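Local coordinates for coenzyme Q-binding protein COQ10 START domain-containing protein (Deinococcus radiodurans R1, PDB 3GGN), which is of uncharacterised function but, as a COQ10 START-type domain of the Bet v 1-like clan, probably binds a lipid or other hydrophobic ligand, at residues R24-S38 with V41-A53. Sequence-based numbering, arbitrary orientation.
Sequences RDLPGLPLLMTHLRS and VLDDKRSRWTVEA
Leu-36 and Leu-29 meet the six-membered ring of Trp-49 at neighbouring positions on its outer end, a worked example of an aromatic ring held by branched aliphatic side chains and by a polar bond at its N-H, here joining a hairpin to the short helix before it in a Bet v 1-like domain. Leu-36 CD1 lies 3.4 Å from Trp-49 CZ3, while Leu-29 CD1 reaches CH2 at 3.9 Å; both leucines approach the indole obliquely. Leu-36 CG, anti to the carbonyl carbon (chi1 -62°), brings CD1 to the ring, while CD2 sits between Trp-49 CE3 and Val-51 CG1. Within strand 46-52, Trp-49 NE1 donates to Ser-47 OG (3.0 Å) nearly within the ring plane, which helps set the rotation of the indole. Replacing Trp-49 by an alanine is likely to leave a gap beside both leucines and to deprive Ser-47 OG of its indole donor.

Alongside, a classic beta bulge pairs Arg-37 and Ser-38 with Thr-50, whose carbonyl O accepts from Arg-37 N (2.8 Å) and Ser-38 N (3.2 Å). The extended Arg-37 chain runs beside Thr-50 to a salt bridge, NH1 to Glu-52 OE2 at 2.7 Å, the guanidinium and carboxylate planes 42° apart. One water links Ser-38 OG, Thr-50 OG1 and Arg-48 O.

Strand 46-52 lies between 36-41, an edge strand within this chain, and 59-70, antiparallel to both; Trp-49 stacks on Trp-77 and meets Trp-62, and Leu-29 packs on Trp-23 of helix 16-24.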
loop_
_atom_site.group_PDB
_atom_site.type_symbol
_atom_site.label_atom_id
_atom_site.label_comp_id
_atom_site.label_asym_id
_atom_site.label_seq_id
_atom_site.Cartn_x
_atom_site.Cartn_y
_atom_site.Cartn_z
ATOM N N ARG B 24 -1.762 -9.628 -12.469
ATOM C CA ARG B 24 -2.753 -10.551 -13.022
ATOM C C ARG B 24 -3.862 -10.901 -12.029
ATOM O O ARG B 24 -4.942 -11.347 -12.430
ATOM C CB ARG B 24 -2.069 -11.838 -13.523
ATOM C CG ARG B 24 -3.010 -12.794 -14.266
ATOM C CD ARG B 24 -3.565 -12.144 -15.537
ATOM N NE ARG B 24 -4.525 -12.980 -16.270
ATOM C CZ ARG B 24 -5.778 -13.219 -15.891
ATOM N NH1 ARG B 24 -6.259 -12.696 -14.768
ATOM N NH2 ARG B 24 -6.573 -13.962 -16.656
ATOM N N ASP B 25 -3.591 -10.717 -10.739
ATOM C CA ASP B 25 -4.570 -10.985 -9.685
ATOM C C ASP B 25 -5.499 -9.770 -9.684
ATOM O O ASP B 25 -5.316 -8.826 -8.918
ATOM C CB ASP B 25 -3.843 -11.146 -8.339
ATOM C CG ASP B 25 -4.778 -11.056 -7.143
ATOM O OD1 ASP B 25 -5.958 -11.446 -7.268
ATOM O OD2 ASP B 25 -4.328 -10.603 -6.069
ATOM N N LEU B 26 -6.501 -9.808 -10.558
ATOM C CA LEU B 26 -7.412 -8.684 -10.717
ATOM C C LEU B 26 -8.032 -8.113 -9.442
ATOM O O LEU B 26 -7.997 -6.905 -9.230
ATOM C CB LEU B 26 -8.511 -9.041 -11.733
ATOM C CG LEU B 26 -8.014 -9.540 -13.100
ATOM C CD1 LEU B 26 -9.187 -9.705 -14.055
ATOM C CD2 LEU B 26 -7.011 -8.550 -13.684
ATOM N N PRO B 27 -8.594 -8.968 -8.570
ATOM C CA PRO B 27 -9.199 -8.433 -7.345
ATOM C C PRO B 27 -8.226 -7.630 -6.476
ATOM O O PRO B 27 -8.647 -6.804 -5.666
ATOM C CB PRO B 27 -9.722 -9.687 -6.643
ATOM C CG PRO B 27 -10.036 -10.609 -7.798
ATOM C CD PRO B 27 -8.817 -10.423 -8.672
ATOM N N GLY B 28 -6.928 -7.868 -6.645
ATOM C CA GLY B 28 -5.945 -7.138 -5.859
ATOM C C GLY B 28 -5.499 -5.847 -6.532
ATOM O O GLY B 28 -4.695 -5.088 -5.983
ATOM N N LEU B 29 -6.022 -5.589 -7.727
ATOM C CA LEU B 29 -5.639 -4.387 -8.463
ATOM C C LEU B 29 -5.856 -3.097 -7.682
ATOM O O LEU B 29 -5.058 -2.172 -7.791
ATOM C CB LEU B 29 -6.384 -4.304 -9.796
ATOM C CG LEU B 29 -5.849 -5.194 -10.925
ATOM C CD1 LEU B 29 -6.787 -5.140 -12.139
ATOM C CD2 LEU B 29 -4.460 -4.718 -11.297
ATOM N N PRO B 30 -6.943 -3.013 -6.896
ATOM C CA PRO B 30 -7.209 -1.795 -6.118
ATOM C C PRO B 30 -6.067 -1.399 -5.176
ATOM O O PRO B 30 -5.999 -0.259 -4.718
ATOM C CB PRO B 30 -8.485 -2.147 -5.361
ATOM C CG PRO B 30 -9.205 -3.023 -6.338
ATOM C CD PRO B 30 -8.086 -3.941 -6.810
ATOM N N LEU B 31 -5.186 -2.349 -4.872
ATOM C CA LEU B 31 -4.043 -2.076 -4.002
ATOM C C LEU B 31 -2.957 -1.430 -4.862
ATOM O O LEU B 31 -2.206 -0.568 -4.398
ATOM C CB LEU B 31 -3.524 -3.380 -3.379
ATOM C CG LEU B 31 -4.462 -4.081 -2.383
ATOM C CD1 LEU B 31 -4.025 -5.524 -2.161
ATOM C CD2 LEU B 31 -4.479 -3.313 -1.066
ATOM N N LEU B 32 -2.898 -1.844 -6.126
ATOM C CA LEU B 32 -1.922 -1.318 -7.080
ATOM C C LEU B 32 -2.387 0.019 -7.660
ATOM O O LEU B 32 -1.617 0.978 -7.716
ATOM C CB LEU B 32 -1.699 -2.317 -8.224
ATOM C CG LEU B 32 -1.131 -3.693 -7.861
ATOM C CD1 LEU B 32 -1.051 -4.571 -9.108
ATOM C CD2 LEU B 32 0.241 -3.522 -7.237
ATOM N N MET B 33 -3.639 0.069 -8.107
ATOM C CA MET B 33 -4.218 1.288 -8.676
ATOM C C MET B 33 -5.244 1.794 -7.660
ATOM O O MET B 33 -6.378 1.322 -7.614
ATOM C CB MET B 33 -4.902 0.978 -10.011
ATOM C CG MET B 33 -4.057 0.145 -10.951
ATOM S SD MET B 33 -4.662 0.109 -12.650
ATOM C CE MET B 33 -3.293 0.860 -13.443
ATOM N N THR B 34 -4.840 2.770 -6.859
ATOM C CA THR B 34 -5.700 3.292 -5.804
ATOM C C THR B 34 -6.979 4.017 -6.208
ATOM O O THR B 34 -7.862 4.203 -5.372
ATOM C CB THR B 34 -4.883 4.177 -4.842
ATOM O OG1 THR B 34 -4.294 5.266 -5.559
ATOM C CG2 THR B 34 -3.785 3.354 -4.198
ATOM N N HIS B 35 -7.105 4.418 -7.468
ATOM C CA HIS B 35 -8.330 5.099 -7.892
ATOM C C HIS B 35 -9.493 4.109 -8.015
ATOM O O HIS B 35 -10.657 4.507 -8.076
ATOM C CB HIS B 35 -8.125 5.827 -9.226
ATOM C CG HIS B 35 -7.589 4.959 -10.322
ATOM N ND1 HIS B 35 -6.340 4.376 -10.268
ATOM C CD2 HIS B 35 -8.122 4.596 -11.514
ATOM C CE1 HIS B 35 -6.125 3.696 -11.382
ATOM N NE2 HIS B 35 -7.191 3.813 -12.153
ATOM N N LEU B 36 -9.172 2.820 -8.038
ATOM C CA LEU B 36 -10.184 1.778 -8.158
ATOM C C LEU B 36 -10.679 1.340 -6.790
ATOM O O LEU B 36 -9.904 1.267 -5.837
ATOM C CB LEU B 36 -9.607 0.566 -8.891
ATOM C CG LEU B 36 -9.141 0.770 -10.333
ATOM C CD1 LEU B 36 -8.592 -0.551 -10.868
ATOM C CD2 LEU B 36 -10.298 1.261 -11.200
ATOM N N ARG B 37 -11.972 1.048 -6.695
ATOM C CA ARG B 37 -12.560 0.600 -5.441
ATOM C C ARG B 37 -12.562 -0.924 -5.406
ATOM O O ARG B 37 -12.159 -1.531 -4.412
ATOM C CB ARG B 37 -13.996 1.113 -5.297
ATOM C CG ARG B 37 -14.684 0.645 -4.022
ATOM C CD ARG B 37 -16.182 0.913 -4.061
ATOM N NE ARG B 37 -16.866 0.403 -2.875
ATOM C CZ ARG B 37 -16.774 0.946 -1.664
ATOM N NH1 ARG B 37 -16.025 2.026 -1.472
ATOM N NH2 ARG B 37 -17.425 0.406 -0.641
ATOM N N SER B 38 -13.010 -1.540 -6.497
ATOM C CA SER B 38 -13.055 -2.993 -6.568
ATOM C C SER B 38 -13.020 -3.545 -7.995
ATOM O O SER B 38 -13.434 -2.882 -8.952
ATOM C CB SER B 38 -14.315 -3.506 -5.867
ATOM O OG SER B 38 -15.484 -3.126 -6.581
ATOM N N VAL B 41 -14.006 -10.720 -10.706
ATOM C CA VAL B 41 -13.923 -11.605 -11.866
ATOM C C VAL B 41 -15.308 -12.180 -12.159
ATOM O O VAL B 41 -16.020 -12.577 -11.240
ATOM C CB VAL B 41 -12.931 -12.773 -11.614
ATOM C CG1 VAL B 41 -12.896 -13.709 -12.816
ATOM C CG2 VAL B 41 -11.535 -12.219 -11.340
ATOM N N LEU B 42 -15.694 -12.205 -13.433
ATOM C CA LEU B 42 -16.990 -12.747 -13.840
ATOM C C LEU B 42 -16.782 -14.052 -14.614
ATOM O O LEU B 42 -17.691 -14.876 -14.725
ATOM C CB LEU B 42 -17.754 -11.729 -14.699
ATOM C CG LEU B 42 -18.070 -10.392 -14.007
ATOM C CD1 LEU B 42 -18.890 -9.498 -14.923
ATOM C CD2 LEU B 42 -18.834 -10.658 -12.721
ATOM N N ASP B 43 -15.577 -14.214 -15.153
ATOM C CA ASP B 43 -15.163 -15.407 -15.892
ATOM C C ASP B 43 -13.756 -15.155 -16.415
ATOM O O ASP B 43 -13.199 -14.077 -16.198
ATOM C CB ASP B 43 -16.112 -15.731 -17.054
ATOM C CG ASP B 43 -16.174 -14.632 -18.092
ATOM O OD1 ASP B 43 -15.115 -14.205 -18.606
ATOM O OD2 ASP B 43 -17.301 -14.202 -18.406
ATOM N N ASP B 44 -13.189 -16.144 -17.101
ATOM C CA ASP B 44 -11.832 -16.040 -17.624
ATOM C C ASP B 44 -11.466 -14.707 -18.275
ATOM O O ASP B 44 -10.358 -14.205 -18.085
ATOM C CB ASP B 44 -11.552 -17.172 -18.625
ATOM C CG ASP B 44 -11.589 -18.553 -17.978
ATOM O OD1 ASP B 44 -11.349 -18.641 -16.757
ATOM O OD2 ASP B 44 -11.844 -19.552 -18.690
ATOM N N LYS B 45 -12.389 -14.125 -19.031
ATOM C CA LYS B 45 -12.086 -12.880 -19.717
ATOM C C LYS B 45 -12.801 -11.630 -19.208
ATOM O O LYS B 45 -12.343 -10.518 -19.454
ATOM C CB LYS B 45 -12.355 -13.060 -21.215
ATOM C CG LYS B 45 -12.089 -11.828 -22.061
ATOM C CD LYS B 45 -11.930 -12.185 -23.534
ATOM C CE LYS B 45 -10.670 -13.021 -23.769
ATOM N NZ LYS B 45 -9.416 -12.301 -23.390
ATOM N N ARG B 46 -13.908 -11.802 -18.496
ATOM C CA ARG B 46 -14.667 -10.652 -18.016
ATOM C C ARG B 46 -14.570 -10.371 -16.525
ATOM O O ARG B 46 -14.370 -11.272 -15.710
ATOM C CB ARG B 46 -16.143 -10.799 -18.385
ATOM C CG ARG B 46 -16.428 -10.847 -19.877
ATOM C CD ARG B 46 -17.921 -11.024 -20.097
ATOM N NE ARG B 46 -18.410 -12.226 -19.423
ATOM C CZ ARG B 46 -19.496 -12.271 -18.659
ATOM N NH1 ARG B 46 -20.222 -11.179 -18.464
ATOM N NH2 ARG B 46 -19.850 -13.412 -18.078
ATOM N N SER B 47 -14.753 -9.099 -16.187
ATOM C CA SER B 47 -14.698 -8.640 -14.811
ATOM C C SER B 47 -15.536 -7.374 -14.642
ATOM O O SER B 47 -15.812 -6.675 -15.608
ATOM C CB SER B 47 -13.240 -8.377 -14.408
ATOM O OG SER B 47 -12.547 -7.643 -15.409
ATOM N N ARG B 48 -15.953 -7.102 -13.410
ATOM C CA ARG B 48 -16.748 -5.926 -13.087
ATOM C C ARG B 48 -15.875 -4.964 -12.301
ATOM O O ARG B 48 -15.319 -5.332 -11.267
ATOM C CB ARG B 48 -17.953 -6.320 -12.232
ATOM C CG ARG B 48 -18.838 -5.158 -11.833
ATOM C CD ARG B 48 -20.286 -5.486 -12.153
ATOM N NE ARG B 48 -20.421 -5.833 -13.567
ATOM C CZ ARG B 48 -21.497 -6.396 -14.106
ATOM N NH1 ARG B 48 -22.546 -6.685 -13.349
ATOM N NH2 ARG B 48 -21.518 -6.676 -15.406
ATOM N N TRP B 49 -15.760 -3.737 -12.790
ATOM C CA TRP B 49 -14.946 -2.723 -12.137
ATOM C C TRP B 49 -15.829 -1.681 -11.440
ATOM O O TRP B 49 -16.955 -1.430 -11.864
ATOM C CB TRP B 49 -14.049 -2.047 -13.176
ATOM C CG TRP B 49 -13.029 -2.969 -13.797
ATOM C CD1 TRP B 49 -13.257 -4.203 -14.335
ATOM C CD2 TRP B 49 -11.625 -2.723 -13.940
ATOM N NE1 TRP B 49 -12.078 -4.745 -14.800
ATOM C CE2 TRP B 49 -11.062 -3.857 -14.570
ATOM C CE3 TRP B 49 -10.787 -1.655 -13.600
ATOM C CZ2 TRP B 49 -9.697 -3.953 -14.861
ATOM C CZ3 TRP B 49 -9.427 -1.751 -13.892
ATOM C CH2 TRP B 49 -8.897 -2.894 -14.516
ATOM N N THR B 50 -15.304 -1.079 -10.376
ATOM C CA THR B 50 -16.033 -0.080 -9.603
ATOM C C THR B 50 -15.098 0.985 -9.029
ATOM O O THR B 50 -14.004 0.670 -8.564
ATOM C CB THR B 50 -16.776 -0.741 -8.427
ATOM O OG1 THR B 50 -17.555 -1.842 -8.912
ATOM C CG2 THR B 50 -17.699 0.260 -7.737
ATOM N N VAL B 51 -15.543 2.239 -9.068
ATOM C CA VAL B 51 -14.784 3.369 -8.535
ATOM C C VAL B 51 -15.695 4.251 -7.677
ATOM O O VAL B 51 -16.909 4.228 -7.830
ATOM C CB VAL B 51 -14.196 4.253 -9.653
ATOM C CG1 VAL B 51 -13.101 3.505 -10.395
ATOM C CG2 VAL B 51 -15.308 4.681 -10.606
ATOM N N GLU B 52 -15.095 5.032 -6.783
ATOM C CA GLU B 52 -15.843 5.924 -5.899
ATOM C C GLU B 52 -16.317 7.198 -6.593
ATOM O O GLU B 52 -15.515 8.056 -6.957
ATOM C CB GLU B 52 -14.984 6.290 -4.688
ATOM C CG GLU B 52 -14.942 5.206 -3.632
ATOM C CD GLU B 52 -16.287 5.010 -2.964
ATOM O OE1 GLU B 52 -16.740 5.938 -2.261
ATOM O OE2 GLU B 52 -16.897 3.935 -3.146
ATOM N N ALA B 53 -17.629 7.318 -6.767
ATOM C CA ALA B 53 -18.210 8.487 -7.417
ATOM C C ALA B 53 -18.532 9.574 -6.395
ATOM O O ALA B 53 -18.826 9.282 -5.236
ATOM C CB ALA B 53 -19.472 8.090 -8.173
HETATM O O HOH W 1 -12.392 4.772 -6.112
HETATM O O HOH W 2 -16.470 -4.225 -8.983
#